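Proteasome accessory factor B/C (PafBC) (Paenarthrobacter aurescens, PDB 6SJ9) probably acts as a WYL domain-containing transcriptional regulator that binds DNA through winged helix-turn-helix domains and controls the bacterial DNA damage response. Local coordinates at residues 502-514 and 549-563. Residues are numbered along the deposited sequence; the frame is centred on the assembly and turned at random.
Sequences GRQLRLRYFSLQR and FRLDRVESLEPNGRA
Tyr509 and Phe549 meet as a T-shaped pair: the CD2 edge of Phe549 stands over the centre of the tyrosine ring, with centroids 4.9 Å apart and planes at 77°. With CG anti to the backbone N (chi1 -168°), the tyrosine swings its ring toward the end of strand 545-550, just before the 3-10 turn 551-553, where its OH accepts a nearly straight bond from Arg550 N at 2.8 Å. Leu507 extends the packing, placing CD2 3.9 Å from the Phe549 ring centroid, over the face, while its CD1 lies against Leu557 CD2. A phenylalanine in place of Tyr509 would probably keep the ring packing but leave the buried Arg550 N without its acceptor. Arg553 closes this end; its NE and NH2 both grip Phe510 O side-on, NH2 at 2.8 Å, and its guanidinium lies between the Tyr509 ring and the backbone of Leu512, with Asp584 taking NH1.

In the Sm-like fold of the WYL domain, a small, strongly curled antiparallel sheet, strand 554-560 returns from this turn to pair with the first strand, 503-510. The pairing begins at a classic beta bulge, where Glu555 and Ser556 both face Arg508, and Arg508 O accepts from Glu555 N at 2.8 Å.

The face carrying Arg506, Arg508, Ser556 and Glu558 is far looser. Arg508 runs alongside Glu555 with their flat ends nearly coplanar, yet NH1 stays 4.1 Å from Glu555 OE2, beyond a salt bridge; Glu519 on the adjoining strand pairs with Arg506 and Arg508 instead. A water spans Arg506 O and Ser556 OG. Near the far end a second bulge shifts the register, and Asn560 ND2 donates almost straight to an in-plane lone pair of Gln504 OE1 at 2.8 Å, while Asn560 OD1 accepts from Arg562 N in an Asx turn.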
loop_
_atom_site.group_PDB
_atom_site.type_symbol
_atom_site.label_atom_id
_atom_site.label_comp_id
_atom_site.label_asym_id
_atom_site.label_seq_id
_atom_site.Cartn_x
_atom_site.Cartn_y
_atom_site.Cartn_z
ATOM N N GLY A 502 -7.804 29.071 -17.451
ATOM C CA GLY A 502 -7.307 29.751 -16.261
ATOM C C GLY A 502 -8.411 30.387 -15.411
ATOM O O GLY A 502 -8.184 31.439 -14.814
ATOM N N ARG A 503 -9.610 29.793 -15.370
ATOM C CA ARG A 503 -10.763 30.385 -14.660
ATOM C C ARG A 503 -11.026 29.709 -13.317
ATOM O O ARG A 503 -11.119 28.475 -13.229
ATOM C CB ARG A 503 -12.074 30.284 -15.472
ATOM C CG ARG A 503 -11.991 30.867 -16.881
ATOM C CD ARG A 503 -13.342 30.806 -17.619
ATOM N NE ARG A 503 -13.088 31.225 -18.985
ATOM C CZ ARG A 503 -12.989 32.502 -19.381
ATOM N NH1 ARG A 503 -13.177 33.527 -18.521
ATOM N NH2 ARG A 503 -12.665 32.755 -20.647
ATOM N N GLN A 504 -11.308 30.533 -12.330
ATOM C CA GLN A 504 -11.809 30.040 -11.058
ATOM C C GLN A 504 -13.267 29.576 -11.192
ATOM O O GLN A 504 -14.040 30.082 -12.018
ATOM C CB GLN A 504 -11.695 31.154 -10.014
ATOM C CG GLN A 504 -11.200 30.687 -8.725
ATOM C CD GLN A 504 -11.032 31.792 -7.706
ATOM O OE1 GLN A 504 -11.976 32.454 -7.364
ATOM N NE2 GLN A 504 -9.812 31.976 -7.218
ATOM N N LEU A 505 -13.651 28.614 -10.355
ATOM C CA LEU A 505 -15.009 28.077 -10.368
ATOM C C LEU A 505 -15.642 28.226 -8.996
ATOM O O LEU A 505 -15.000 28.016 -7.971
ATOM C CB LEU A 505 -15.029 26.584 -10.775
ATOM C CG LEU A 505 -14.616 26.298 -12.235
ATOM C CD1 LEU A 505 -14.489 24.813 -12.522
ATOM C CD2 LEU A 505 -15.747 26.817 -13.165
ATOM N N ARG A 506 -16.909 28.552 -9.002
ATOM C CA ARG A 506 -17.758 28.397 -7.837
ATOM C C ARG A 506 -18.333 26.986 -7.864
ATOM O O ARG A 506 -19.085 26.654 -8.774
ATOM C CB ARG A 506 -18.920 29.380 -7.867
ATOM C CG ARG A 506 -19.781 29.387 -6.588
ATOM C CD ARG A 506 -18.991 29.869 -5.404
ATOM N NE ARG A 506 -19.838 30.209 -4.250
ATOM C CZ ARG A 506 -19.353 30.502 -3.053
ATOM N NH1 ARG A 506 -18.036 30.508 -2.875
ATOM N NH2 ARG A 506 -20.185 30.790 -2.050
ATOM N N LEU A 507 -18.013 26.194 -6.848
ATOM C CA LEU A 507 -18.396 24.793 -6.758
ATOM C C LEU A 507 -19.412 24.617 -5.637
ATOM O O LEU A 507 -19.222 25.119 -4.512
ATOM C CB LEU A 507 -17.167 23.917 -6.496
ATOM C CG LEU A 507 -17.480 22.529 -5.966
ATOM C CD1 LEU A 507 -18.190 21.660 -7.055
ATOM C CD2 LEU A 507 -16.135 21.924 -5.470
ATOM N N ARG A 508 -20.490 23.931 -5.948
ATOM C CA ARG A 508 -21.448 23.424 -4.968
ATOM C C ARG A 508 -21.289 21.912 -4.925
ATOM O O ARG A 508 -21.494 21.240 -5.932
ATOM C CB ARG A 508 -22.869 23.824 -5.322
ATOM C CG ARG A 508 -23.113 25.320 -4.974
ATOM C CD ARG A 508 -24.497 25.648 -5.422
ATOM N NE ARG A 508 -24.761 27.053 -5.362
ATOM C CZ ARG A 508 -25.769 27.602 -6.029
ATOM N NH1 ARG A 508 -26.543 26.819 -6.785
ATOM N NH2 ARG A 508 -26.000 28.911 -5.937
ATOM N N TYR A 509 -20.824 21.390 -3.803
ATOM C CA TYR A 509 -20.392 20.002 -3.717
ATOM C C TYR A 509 -21.339 19.298 -2.757
ATOM O O TYR A 509 -21.483 19.748 -1.630
ATOM C CB TYR A 509 -18.955 19.945 -3.217
ATOM C CG TYR A 509 -18.282 18.603 -3.348
ATOM C CD1 TYR A 509 -18.081 18.034 -4.594
ATOM C CD2 TYR A 509 -17.787 17.931 -2.227
ATOM C CE1 TYR A 509 -17.435 16.803 -4.763
ATOM C CE2 TYR A 509 -17.153 16.660 -2.381
ATOM C CZ TYR A 509 -16.983 16.115 -3.657
ATOM O OH TYR A 509 -16.314 14.909 -3.861
ATOM N N PHE A 510 -21.983 18.209 -3.209
ATOM C CA PHE A 510 -22.854 17.412 -2.342
ATOM C C PHE A 510 -22.078 16.800 -1.176
ATOM O O PHE A 510 -20.951 16.348 -1.322
ATOM C CB PHE A 510 -23.515 16.263 -3.113
ATOM C CG PHE A 510 -24.657 16.681 -3.977
ATOM C CD1 PHE A 510 -25.786 17.218 -3.438
ATOM C CD2 PHE A 510 -24.596 16.469 -5.355
ATOM C CE1 PHE A 510 -26.818 17.603 -4.231
ATOM C CE2 PHE A 510 -25.618 16.815 -6.152
ATOM C CZ PHE A 510 -26.741 17.395 -5.590
ATOM N N SER A 511 -22.700 16.774 -0.015
ATOM C CA SER A 511 -22.192 15.975 1.083
ATOM C C SER A 511 -22.347 14.482 0.762
ATOM O O SER A 511 -22.978 14.088 -0.223
ATOM C CB SER A 511 -22.951 16.302 2.352
ATOM O OG SER A 511 -24.282 15.869 2.106
ATOM N N LEU A 512 -21.780 13.636 1.624
ATOM C CA LEU A 512 -21.830 12.199 1.357
ATOM C C LEU A 512 -23.264 11.708 1.152
ATOM O O LEU A 512 -23.559 11.043 0.157
ATOM C CB LEU A 512 -21.153 11.428 2.494
ATOM C CG LEU A 512 -21.015 9.911 2.304
ATOM C CD1 LEU A 512 -20.497 9.553 0.897
ATOM C CD2 LEU A 512 -20.061 9.364 3.359
ATOM N N GLN A 513 -24.189 12.123 2.026
ATOM C CA GLN A 513 -25.599 11.749 1.919
ATOM C C GLN A 513 -26.370 12.462 0.808
ATOM O O GLN A 513 -27.539 12.096 0.565
ATOM C CB GLN A 513 -26.303 12.006 3.259
ATOM C CG GLN A 513 -25.783 11.103 4.354
ATOM C CD GLN A 513 -25.960 9.620 4.033
ATOM O OE1 GLN A 513 -26.987 9.204 3.488
ATOM N NE2 GLN A 513 -24.927 8.824 4.324
ATOM N N ARG A 514 -25.802 13.521 0.220
ATOM C CA ARG A 514 -26.382 14.354 -0.836
ATOM C C ARG A 514 -27.594 15.169 -0.389
ATOM O O ARG A 514 -28.330 15.711 -1.226
ATOM C CB ARG A 514 -26.755 13.498 -2.048
ATOM C CG ARG A 514 -25.571 12.659 -2.507
ATOM C CD ARG A 514 -25.967 11.761 -3.653
ATOM N NE ARG A 514 -26.250 12.557 -4.841
ATOM C CZ ARG A 514 -25.334 12.905 -5.741
ATOM N NH1 ARG A 514 -24.069 12.522 -5.589
ATOM N NH2 ARG A 514 -25.697 13.623 -6.799
ATOM N N PHE A 549 -11.854 16.161 -5.497
ATOM C CA PHE A 549 -13.297 16.023 -5.446
ATOM C C PHE A 549 -13.751 14.971 -6.452
ATOM O O PHE A 549 -13.111 14.762 -7.492
ATOM C CB PHE A 549 -13.960 17.378 -5.793
ATOM C CG PHE A 549 -13.579 18.552 -4.834
ATOM C CD1 PHE A 549 -12.536 19.409 -5.136
ATOM C CD2 PHE A 549 -14.331 18.813 -3.705
ATOM C CE1 PHE A 549 -12.227 20.517 -4.292
ATOM C CE2 PHE A 549 -14.031 19.901 -2.838
ATOM C CZ PHE A 549 -12.977 20.734 -3.121
ATOM N N ARG A 550 -14.895 14.370 -6.171
ATOM C CA ARG A 550 -15.526 13.417 -7.073
ATOM C C ARG A 550 -16.444 14.164 -8.024
ATOM O O ARG A 550 -17.328 14.903 -7.574
ATOM C CB ARG A 550 -16.341 12.370 -6.302
ATOM C CG ARG A 550 -15.497 11.392 -5.444
ATOM C CD ARG A 550 -16.371 10.377 -4.699
ATOM N NE ARG A 550 -17.251 9.585 -5.584
ATOM C CZ ARG A 550 -16.923 8.392 -6.104
ATOM N NH1 ARG A 550 -15.742 7.836 -5.817
ATOM N NH2 ARG A 550 -17.779 7.744 -6.915
ATOM N N LEU A 551 -16.242 13.958 -9.327
ATOM C CA LEU A 551 -17.105 14.589 -10.317
ATOM C C LEU A 551 -18.563 14.246 -10.056
ATOM O O LEU A 551 -19.459 15.105 -10.192
ATOM C CB LEU A 551 -16.693 14.153 -11.724
ATOM C CG LEU A 551 -17.230 15.023 -12.862
ATOM C CD1 LEU A 551 -16.671 16.393 -12.719
ATOM C CD2 LEU A 551 -16.746 14.469 -14.178
ATOM N N ASP A 552 -18.831 13.000 -9.650
ATOM C CA ASP A 552 -20.220 12.609 -9.510
ATOM C C ASP A 552 -20.793 13.145 -8.239
ATOM O O ASP A 552 -21.926 12.790 -7.920
ATOM C CB ASP A 552 -20.416 11.064 -9.567
ATOM C CG ASP A 552 -19.795 10.292 -8.379
ATOM O OD1 ASP A 552 -19.468 10.851 -7.302
ATOM O OD2 ASP A 552 -19.646 9.052 -8.523
ATOM N N ARG A 553 -20.045 13.993 -7.505
ATOM C CA ARG A 553 -20.634 14.694 -6.364
ATOM C C ARG A 553 -20.797 16.184 -6.603
ATOM O O ARG A 553 -21.232 16.893 -5.702
ATOM C CB ARG A 553 -19.854 14.422 -5.065
ATOM C CG ARG A 553 -20.222 13.017 -4.637
ATOM C CD ARG A 553 -20.021 12.649 -3.203
ATOM N NE ARG A 553 -19.928 13.725 -2.216
ATOM C CZ ARG A 553 -19.269 13.532 -1.082
ATOM N NH1 ARG A 553 -18.715 12.339 -0.878
ATOM N NH2 ARG A 553 -19.152 14.478 -0.175
ATOM N N VAL A 554 -20.493 16.666 -7.801
ATOM C CA VAL A 554 -20.714 18.062 -8.103
ATOM C C VAL A 554 -22.199 18.317 -8.227
ATOM O O VAL A 554 -22.875 17.694 -9.051
ATOM C CB VAL A 554 -19.981 18.439 -9.395
ATOM C CG1 VAL A 554 -20.430 19.828 -9.884
ATOM C CG2 VAL A 554 -18.495 18.411 -9.126
ATOM N N GLU A 555 -22.702 19.296 -7.480
ATOM C CA GLU A 555 -24.071 19.727 -7.751
ATOM C C GLU A 555 -24.085 20.777 -8.842
ATOM O O GLU A 555 -24.891 20.691 -9.765
ATOM C CB GLU A 555 -24.760 20.281 -6.513
ATOM C CG GLU A 555 -26.277 20.360 -6.675
ATOM C CD GLU A 555 -26.772 21.747 -7.026
ATOM O OE1 GLU A 555 -27.771 21.843 -7.773
ATOM O OE2 GLU A 555 -26.183 22.745 -6.545
ATOM N N SER A 556 -23.163 21.731 -8.803
ATOM C CA SER A 556 -23.058 22.625 -9.946
ATOM C C SER A 556 -21.701 23.296 -9.887
ATOM O O SER A 556 -21.089 23.414 -8.816
ATOM C CB SER A 556 -24.195 23.665 -9.960
ATOM O OG SER A 556 -23.989 24.569 -8.915
ATOM N N LEU A 557 -21.238 23.731 -11.060
ATOM C CA LEU A 557 -19.977 24.456 -11.201
ATOM C C LEU A 557 -20.229 25.596 -12.152
ATOM O O LEU A 557 -20.762 25.357 -13.242
ATOM C CB LEU A 557 -18.902 23.574 -11.814
ATOM C CG LEU A 557 -18.266 22.548 -10.923
ATOM C CD1 LEU A 557 -17.607 21.539 -11.809
ATOM C CD2 LEU A 557 -17.231 23.262 -10.135
ATOM N N GLU A 558 -19.808 26.813 -11.767
ATOM C CA GLU A 558 -19.961 28.006 -12.553
ATOM C C GLU A 558 -18.705 28.852 -12.379
ATOM O O GLU A 558 -18.275 29.114 -11.240
ATOM C CB GLU A 558 -21.178 28.873 -12.161
ATOM C CG GLU A 558 -22.410 28.137 -11.704
ATOM C CD GLU A 558 -23.312 27.684 -12.859
ATOM O OE1 GLU A 558 -22.925 27.895 -14.039
ATOM O OE2 GLU A 558 -24.408 27.115 -12.585
ATOM N N PRO A 559 -18.229 29.443 -13.460
ATOM C CA PRO A 559 -17.192 30.472 -13.335
ATOM C C PRO A 559 -17.685 31.587 -12.423
ATOM O O PRO A 559 -18.867 31.902 -12.369
ATOM C CB PRO A 559 -17.008 30.968 -14.773
ATOM C CG PRO A 559 -17.574 29.811 -15.657
ATOM C CD PRO A 559 -18.699 29.235 -14.845
ATOM N N ASN A 560 -16.769 32.191 -11.713
ATOM C CA ASN A 560 -17.085 33.330 -10.848
ATOM C C ASN A 560 -16.411 34.590 -11.352
ATOM O O ASN A 560 -16.312 35.580 -10.620
ATOM C CB ASN A 560 -16.681 33.072 -9.397
ATOM C CG ASN A 560 -15.169 32.865 -9.242
ATOM O OD1 ASN A 560 -14.407 33.049 -10.186
ATOM N ND2 ASN A 560 -14.736 32.586 -8.016
ATOM N N GLY A 561 -15.858 34.529 -12.553
ATOM C CA GLY A 561 -15.328 35.691 -13.202
ATOM C C GLY A 561 -13.892 35.944 -12.877
ATOM O O GLY A 561 -13.278 36.810 -13.523
ATOM N N ARG A 562 -13.328 35.237 -11.897
ATOM C CA ARG A 562 -11.947 35.513 -11.510
ATOM C C ARG A 562 -10.998 34.502 -12.155
ATOM O O ARG A 562 -11.381 33.358 -12.397
ATOM C CB ARG A 562 -11.806 35.544 -9.990
ATOM C CG ARG A 562 -12.688 36.699 -9.449
ATOM C CD ARG A 562 -13.380 36.395 -8.166
ATOM N NE ARG A 562 -13.864 37.671 -7.573
ATOM C CZ ARG A 562 -14.930 38.380 -7.993
ATOM N NH1 ARG A 562 -15.664 38.018 -9.065
ATOM N NH2 ARG A 562 -15.231 39.484 -7.368
ATOM N N ALA A 563 -9.738 34.919 -12.351
ATOM C CA ALA A 563 -8.673 34.019 -12.763
ATOM C C ALA A 563 -8.227 33.143 -11.605
ATOM O O ALA A 563 -8.269 33.557 -10.443
ATOM C CB ALA A 563 -7.423 34.812 -13.226
HETATM O O HOH W 1 -13.788 32.467 -13.338
HETATM O O HOH W 2 -21.839 26.700 -8.712
#